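Long-range contact in type II restriction enzyme MunI (Mycoplasma, PDB 1D02), which recognises the double-stranded sequence 5'-CAATTG-3' as a homodimer and cleaves it after the first C: residues Ile86-Leu95 / Phe193-Asp202. The protein carries 1 engineered substitution. Residues are numbered along the deposited sequence; the frame is centred on the assembly and turned at random.
Sequences IENTETHKIL and FNEKLKKYLD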
ATOM      1  N   ILE D  86       8.874 -16.500   8.204  1.00  7.76           N
ATOM      2  CA  ILE D  86       8.745 -17.830   8.786  1.00  7.69           C
ATOM      3  C   ILE D  86       9.081 -18.811   7.666  1.00  7.69           C
ATOM      4  O   ILE D  86       8.438 -18.794   6.608  1.00  7.69           O
ATOM      5  CB  ILE D  86       7.322 -18.106   9.286  1.00  7.69           C
ATOM      6  CG1 ILE D  86       7.047 -17.221  10.496  1.00  7.69           C
ATOM      7  CG2 ILE D  86       7.177 -19.589   9.663  1.00  7.73           C
ATOM      8  CD1 ILE D  86       5.647 -17.257  10.969  1.00  7.74           C
ATOM      9  N   GLU D  87      10.100 -19.639   7.888  1.00  7.69           N
ATOM     10  CA  GLU D  87      10.472 -20.612   6.860  1.00  8.53           C
ATOM     11  C   GLU D  87      10.234 -22.037   7.312  1.00  8.71           C
ATOM     12  O   GLU D  87      10.484 -22.375   8.474  1.00  7.69           O
ATOM     13  CB  GLU D  87      11.966 -20.497   6.489  1.00  8.54           C
ATOM     14  CG  GLU D  87      12.406 -21.570   5.456  1.00 10.79           C
ATOM     15  CD  GLU D  87      13.819 -21.381   4.951  1.00 15.49           C
ATOM     16  OE1 GLU D  87      14.508 -20.445   5.408  1.00 15.58           O
ATOM     17  OE2 GLU D  87      14.246 -22.179   4.086  1.00 16.95           O
ATOM     18  N   ASN D  88       9.726 -22.863   6.400  1.00  7.69           N
ATOM     19  CA  ASN D  88       9.586 -24.300   6.646  1.00  7.69           C
ATOM     20  C   ASN D  88      10.920 -24.790   6.046  1.00  9.19           C
ATOM     21  O   ASN D  88      11.098 -24.748   4.819  1.00  7.69           O
ATOM     22  CB  ASN D  88       8.413 -24.847   5.855  1.00  7.69           C
ATOM     23  CG  ASN D  88       8.345 -26.368   5.885  1.00  7.69           C
ATOM     24  OD1 ASN D  88       9.376 -27.052   5.993  1.00  9.62           O
ATOM     25  ND2 ASN D  88       7.139 -26.895   5.765  1.00  8.02           N
ATOM     26  N   THR D  89      11.859 -25.231   6.890  1.00  8.20           N
ATOM     27  CA  THR D  89      13.177 -25.628   6.404  1.00 11.01           C
ATOM     28  C   THR D  89      13.210 -26.937   5.620  1.00 11.76           C
ATOM     29  O   THR D  89      14.242 -27.272   5.045  1.00 12.54           O
ATOM     30  CB  THR D  89      14.223 -25.703   7.534  1.00 10.94           C
ATOM     31  OG1 THR D  89      13.829 -26.703   8.488  1.00 11.56           O
ATOM     32  CG2 THR D  89      14.360 -24.345   8.224  1.00 12.42           C
ATOM     33  N   GLU D  90      12.101 -27.664   5.585  1.00 12.01           N
ATOM     34  CA  GLU D  90      12.066 -28.904   4.813  1.00 14.32           C
ATOM     35  C   GLU D  90      11.662 -28.614   3.379  1.00 12.92           C
ATOM     36  O   GLU D  90      12.215 -29.188   2.439  1.00 13.23           O
ATOM     37  CB  GLU D  90      11.089 -29.902   5.412  1.00 17.77           C
ATOM     38  CG  GLU D  90      11.587 -30.548   6.680  1.00 24.26           C
ATOM     39  CD  GLU D  90      10.675 -31.658   7.153  1.00 28.36           C
ATOM     40  OE1 GLU D  90      10.991 -32.256   8.203  1.00 32.04           O
ATOM     41  OE2 GLU D  90       9.651 -31.930   6.475  1.00 30.34           O
ATOM     42  N   THR D  91      10.709 -27.710   3.210  1.00 10.69           N
ATOM     43  CA  THR D  91      10.214 -27.341   1.888  1.00 10.02           C
ATOM     44  C   THR D  91      10.906 -26.082   1.336  1.00  9.84           C
ATOM     45  O   THR D  91      10.866 -25.817   0.135  1.00 10.07           O
ATOM     46  CB  THR D  91       8.733 -27.028   1.936  1.00 10.25           C
ATOM     47  OG1 THR D  91       8.536 -25.895   2.783  1.00 10.29           O
ATOM     48  CG2 THR D  91       7.929 -28.201   2.476  1.00 10.32           C
ATOM     49  N   HIS D  92      11.519 -25.317   2.227  1.00  9.39           N
ATOM     50  CA  HIS D  92      12.204 -24.068   1.886  1.00  9.85           C
ATOM     51  C   HIS D  92      11.232 -22.969   1.426  1.00  9.30           C
ATOM     52  O   HIS D  92      11.653 -21.969   0.800  1.00  7.98           O
ATOM     53  CB  HIS D  92      13.285 -24.320   0.845  1.00 13.52           C
ATOM     54  CG  HIS D  92      14.328 -25.295   1.299  1.00 18.14           C
ATOM     55  ND1 HIS D  92      15.241 -25.001   2.291  1.00 22.07           N
ATOM     56  CD2 HIS D  92      14.561 -26.581   0.943  1.00 21.60           C
ATOM     57  CE1 HIS D  92      15.989 -26.065   2.529  1.00 21.51           C
ATOM     58  NE2 HIS D  92      15.597 -27.038   1.725  1.00 22.66           N
ATOM     59  N   LYS D  93       9.948 -23.161   1.729  1.00  7.69           N
ATOM     60  CA  LYS D  93       8.938 -22.147   1.423  1.00  7.69           C
ATOM     61  C   LYS D  93       8.990 -21.143   2.585  1.00  8.59           C
ATOM     62  O   LYS D  93       9.208 -21.519   3.750  1.00  7.69           O
ATOM     63  CB  LYS D  93       7.537 -22.757   1.296  1.00  7.98           C
ATOM     64  CG  LYS D  93       7.357 -23.518  -0.019  1.00  9.21           C
ATOM     65  CD  LYS D  93       5.922 -23.973  -0.242  1.00  8.88           C
ATOM     66  CE  LYS D  93       5.781 -24.636  -1.628  1.00  9.59           C
ATOM     67  NZ  LYS D  93       4.398 -25.121  -1.828  1.00  7.69           N
ATOM     68  N   ILE D  94       8.805 -19.867   2.257  1.00  7.69           N
ATOM     69  CA  ILE D  94       8.901 -18.800   3.246  1.00  7.81           C
ATOM     70  C   ILE D  94       7.725 -17.833   3.187  1.00  8.12           C
ATOM     71  O   ILE D  94       7.273 -17.447   2.101  1.00  7.69           O
ATOM     72  CB  ILE D  94      10.171 -17.957   3.012  1.00  8.05           C
ATOM     73  CG1 ILE D  94      11.402 -18.857   3.011  1.00  8.12           C
ATOM     74  CG2 ILE D  94      10.295 -16.877   4.096  1.00  7.69           C
ATOM     75  CD1 ILE D  94      12.655 -18.217   2.449  1.00  9.63           C
ATOM     76  N   LEU D  95       7.242 -17.443   4.368  1.00  7.69           N
ATOM     77  CA  LEU D  95       6.148 -16.472   4.486  1.00  7.69           C
ATOM     78  C   LEU D  95       6.837 -15.226   5.048  1.00  8.36           C
ATOM     79  O   LEU D  95       7.475 -15.297   6.096  1.00  7.69           O
ATOM     80  CB  LEU D  95       5.087 -16.973   5.480  1.00  7.74           C
ATOM     81  CG  LEU D  95       4.013 -15.953   5.893  1.00  7.69           C
ATOM     82  CD1 LEU D  95       3.126 -15.678   4.671  1.00  7.69           C
ATOM     83  CD2 LEU D  95       3.168 -16.491   7.054  1.00  7.69           C
ATOM     84  N   PHE D 193      -1.553 -18.297  12.509  1.00  7.69           N
ATOM     85  CA  PHE D 193      -0.580 -18.868  11.578  1.00  8.21           C
ATOM     86  C   PHE D 193      -0.845 -20.376  11.400  1.00  7.96           C
ATOM     87  O   PHE D 193      -0.950 -20.879  10.287  1.00  9.20           O
ATOM     88  CB  PHE D 193       0.838 -18.699  12.139  1.00  7.99           C
ATOM     89  CG  PHE D 193       1.877 -19.509  11.409  1.00  8.29           C
ATOM     90  CD1 PHE D 193       2.334 -19.120  10.155  1.00  8.55           C
ATOM     91  CD2 PHE D 193       2.390 -20.679  11.985  1.00  8.98           C
ATOM     92  CE1 PHE D 193       3.296 -19.883   9.474  1.00  9.10           C
ATOM     93  CE2 PHE D 193       3.345 -21.448  11.322  1.00  8.18           C
ATOM     94  CZ  PHE D 193       3.802 -21.048  10.060  1.00  9.43           C
ATOM     95  N   ASN D 194      -0.975 -21.082  12.515  1.00  8.05           N
ATOM     96  CA  ASN D 194      -1.171 -22.531  12.489  1.00  7.86           C
ATOM     97  C   ASN D 194      -2.377 -22.997  11.676  1.00  7.94           C
ATOM     98  O   ASN D 194      -2.280 -23.928  10.862  1.00  8.73           O
ATOM     99  CB  ASN D 194      -1.308 -23.036  13.928  1.00  8.22           C
ATOM    100  CG  ASN D 194      -1.241 -24.528  14.029  1.00 10.01           C
ATOM    101  OD1 ASN D 194      -2.141 -25.163  14.603  1.00 13.19           O
ATOM    102  ND2 ASN D 194      -0.187 -25.115  13.480  1.00  7.69           N
ATOM    103  N   GLU D 195      -3.502 -22.337  11.889  1.00  9.55           N
ATOM    104  CA  GLU D 195      -4.757 -22.700  11.244  1.00 11.31           C
ATOM    105  C   GLU D 195      -4.968 -22.157   9.844  1.00 11.05           C
ATOM    106  O   GLU D 195      -5.605 -22.803   9.013  1.00 11.07           O
ATOM    107  CB  GLU D 195      -5.926 -22.246  12.128  1.00 14.53           C
ATOM    108  CG  GLU D 195      -6.060 -23.020  13.447  1.00 18.65           C
ATOM    109  CD  GLU D 195      -6.911 -22.293  14.503  1.00 23.31           C
ATOM    110  OE1 GLU D 195      -7.702 -21.384  14.154  1.00 24.39           O
ATOM    111  OE2 GLU D 195      -6.783 -22.644  15.702  1.00 24.64           O
ATOM    112  N   LYS D 196      -4.401 -20.990   9.563  1.00 10.57           N
ATOM    113  CA  LYS D 196      -4.642 -20.346   8.279  1.00 10.86           C
ATOM    114  C   LYS D 196      -3.513 -20.166   7.282  1.00  9.85           C
ATOM    115  O   LYS D 196      -3.774 -20.005   6.087  1.00 11.82           O
ATOM    116  CB  LYS D 196      -5.266 -18.982   8.552  1.00 12.48           C
ATOM    117  CG  LYS D 196      -6.536 -19.089   9.379  1.00 15.13           C
ATOM    118  CD  LYS D 196      -7.009 -17.752   9.887  1.00 18.75           C
ATOM    119  CE  LYS D 196      -8.392 -17.902  10.495  1.00 22.03           C
ATOM    120  NZ  LYS D 196      -8.759 -16.719  11.316  1.00 26.96           N
ATOM    121  N   LEU D 197      -2.269 -20.200   7.748  1.00  8.46           N
ATOM    122  CA  LEU D 197      -1.138 -19.947   6.870  1.00  7.69           C
ATOM    123  C   LEU D 197      -0.080 -21.046   6.749  1.00  7.87           C
ATOM    124  O   LEU D 197       0.550 -21.190   5.705  1.00  7.69           O
ATOM    125  CB  LEU D 197      -0.451 -18.653   7.330  1.00  7.69           C
ATOM    126  CG  LEU D 197      -1.362 -17.421   7.465  1.00  7.69           C
ATOM    127  CD1 LEU D 197      -0.574 -16.273   8.159  1.00  7.69           C
ATOM    128  CD2 LEU D 197      -1.838 -16.981   6.094  1.00  8.50           C
ATOM    129  N   LYS D 198       0.114 -21.809   7.817  1.00  7.96           N
ATOM    130  CA  LYS D 198       1.135 -22.848   7.848  1.00  9.22           C
ATOM    131  C   LYS D 198       1.067 -23.836   6.679  1.00  7.77           C
ATOM    132  O   LYS D 198       2.102 -24.218   6.128  1.00  7.69           O
ATOM    133  CB  LYS D 198       1.064 -23.611   9.178  1.00  8.82           C
ATOM    134  CG  LYS D 198       2.291 -24.504   9.468  1.00 10.36           C
ATOM    135  CD  LYS D 198       2.185 -25.218  10.820  1.00 10.94           C
ATOM    136  CE  LYS D 198       1.346 -26.490  10.706  1.00 12.92           C
ATOM    137  NZ  LYS D 198       1.063 -27.116  12.029  1.00 15.64           N
ATOM    138  N   LYS D 199      -0.148 -24.219   6.313  1.00  8.17           N
ATOM    139  CA  LYS D 199      -0.349 -25.169   5.226  1.00  8.80           C
ATOM    140  C   LYS D 199       0.211 -24.666   3.899  1.00  8.61           C
ATOM    141  O   LYS D 199       0.497 -25.462   3.012  1.00  8.33           O
ATOM    142  CB  LYS D 199      -1.834 -25.485   5.061  1.00 11.83           C
ATOM    143  CG  LYS D 199      -2.693 -24.303   4.623  1.00 15.00           C
ATOM    144  CD  LYS D 199      -4.180 -24.701   4.648  1.00 20.54           C
ATOM    145  CE  LYS D 199      -5.084 -23.539   4.228  1.00 23.38           C
ATOM    146  NZ  LYS D 199      -6.548 -23.909   4.268  1.00 26.80           N
ATOM    147  N   TYR D 200       0.369 -23.349   3.760  1.00  8.76           N
ATOM    148  CA  TYR D 200       0.907 -22.815   2.516  1.00  8.93           C
ATOM    149  C   TYR D 200       2.413 -22.957   2.434  1.00  8.66           C
ATOM    150  O   TYR D 200       3.005 -22.683   1.388  1.00  8.05           O
ATOM    151  CB  TYR D 200       0.456 -21.361   2.311  1.00  9.99           C
ATOM    152  CG  TYR D 200      -1.012 -21.305   1.977  1.00 12.15           C
ATOM    153  CD1 TYR D 200      -1.936 -20.822   2.899  1.00 11.17           C
ATOM    154  CD2 TYR D 200      -1.489 -21.815   0.760  1.00 10.64           C
ATOM    155  CE1 TYR D 200      -3.298 -20.849   2.636  1.00 14.07           C
ATOM    156  CE2 TYR D 200      -2.862 -21.840   0.483  1.00 13.05           C
ATOM    157  CZ  TYR D 200      -3.754 -21.358   1.422  1.00 14.56           C
ATOM    158  OH  TYR D 200      -5.095 -21.376   1.173  1.00 15.93           O
ATOM    159  N   LEU D 201       3.032 -23.411   3.524  1.00  7.69           N
ATOM    160  CA  LEU D 201       4.465 -23.636   3.513  1.00  7.69           C
ATOM    161  C   LEU D 201       4.757 -25.144   3.262  1.00  7.69           C
ATOM    162  O   LEU D 201       5.918 -25.576   3.216  1.00  7.71           O
ATOM    163  CB  LEU D 201       5.100 -23.159   4.818  1.00  7.80           C
ATOM    164  CG  LEU D 201       4.951 -21.641   5.072  1.00  8.23           C
ATOM    165  CD1 LEU D 201       5.609 -21.277   6.389  1.00  8.92           C
ATOM    166  CD2 LEU D 201       5.595 -20.844   3.939  1.00  7.69           C
ATOM    167  N   ASP D 202       3.703 -25.932   3.099  1.00  8.16           N
ATOM    168  CA  ASP D 202       3.897 -27.351   2.797  1.00  9.68           C
ATOM    169  C   ASP D 202       4.176 -27.505   1.298  1.00 10.59           C
ATOM    170  O   ASP D 202       3.753 -26.611   0.536  1.00 10.48           O
ATOM    171  CB  ASP D 202       2.643 -28.175   3.132  1.00  9.61           C
ATOM    172  CG  ASP D 202       2.405 -28.311   4.614  1.00  9.01           C
ATOM    173  OD1 ASP D 202       3.379 -28.400   5.387  1.00 10.69           O
ATOM    174  OD2 ASP D 202       1.218 -28.346   4.994  1.00 12.31           O
ATOM    175  OXT ASP D 202       4.794 -28.531   0.905  1.00 11.36           O
TER
HETATM  176  O   HOH W   1       4.082 -26.128   6.588  1.00  8.39           O
HETATM  177  O   HOH W   2       6.432 -29.721   5.311  1.00 25.83           O
HETATM  178  O   HOH W   3       2.671 -22.997  -1.340  1.00 10.20           O
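With CG set anti to its carbonyl carbon (chi1 -75°) and the side chain fully extended beyond, K93 passes Y200 O and brings NZ to O of the C-terminal carboxylate of D202 at 2.9 Å. In T91, chi1 of 63° holds OG1 between backbone N and carbonyl carbon, where it donates to L201 O at 2.7 Å, almost in line with the C=O bond. The same OG1 accepts from K93 N in an ST turn, which fixes its rotation. The beta-hairpin of strands 84-88 and 93-101, part of the mixed central sheet of this PDDEXK-clan nuclease, here meets the 3-10 segment 198-201 and the C-terminal residue. N88 braces the hairpin loop: its OD1 takes the N-H groups of E90 and T91, while ND2 reaches D202 OD1 through two waters, one of those links weak. Next to these polar groups, L201 lays its two methyls on the face of the hairpin, CD1 4.0 Å from I86 CG2 and CD2 against the K93 backbone. Farther along, I86 CD1 sits over one face of the F193 ring, K198 CB over the opposite face, and L95 CD2 meets the ring edge and L197 CD1, beside W149 of strand 148-153.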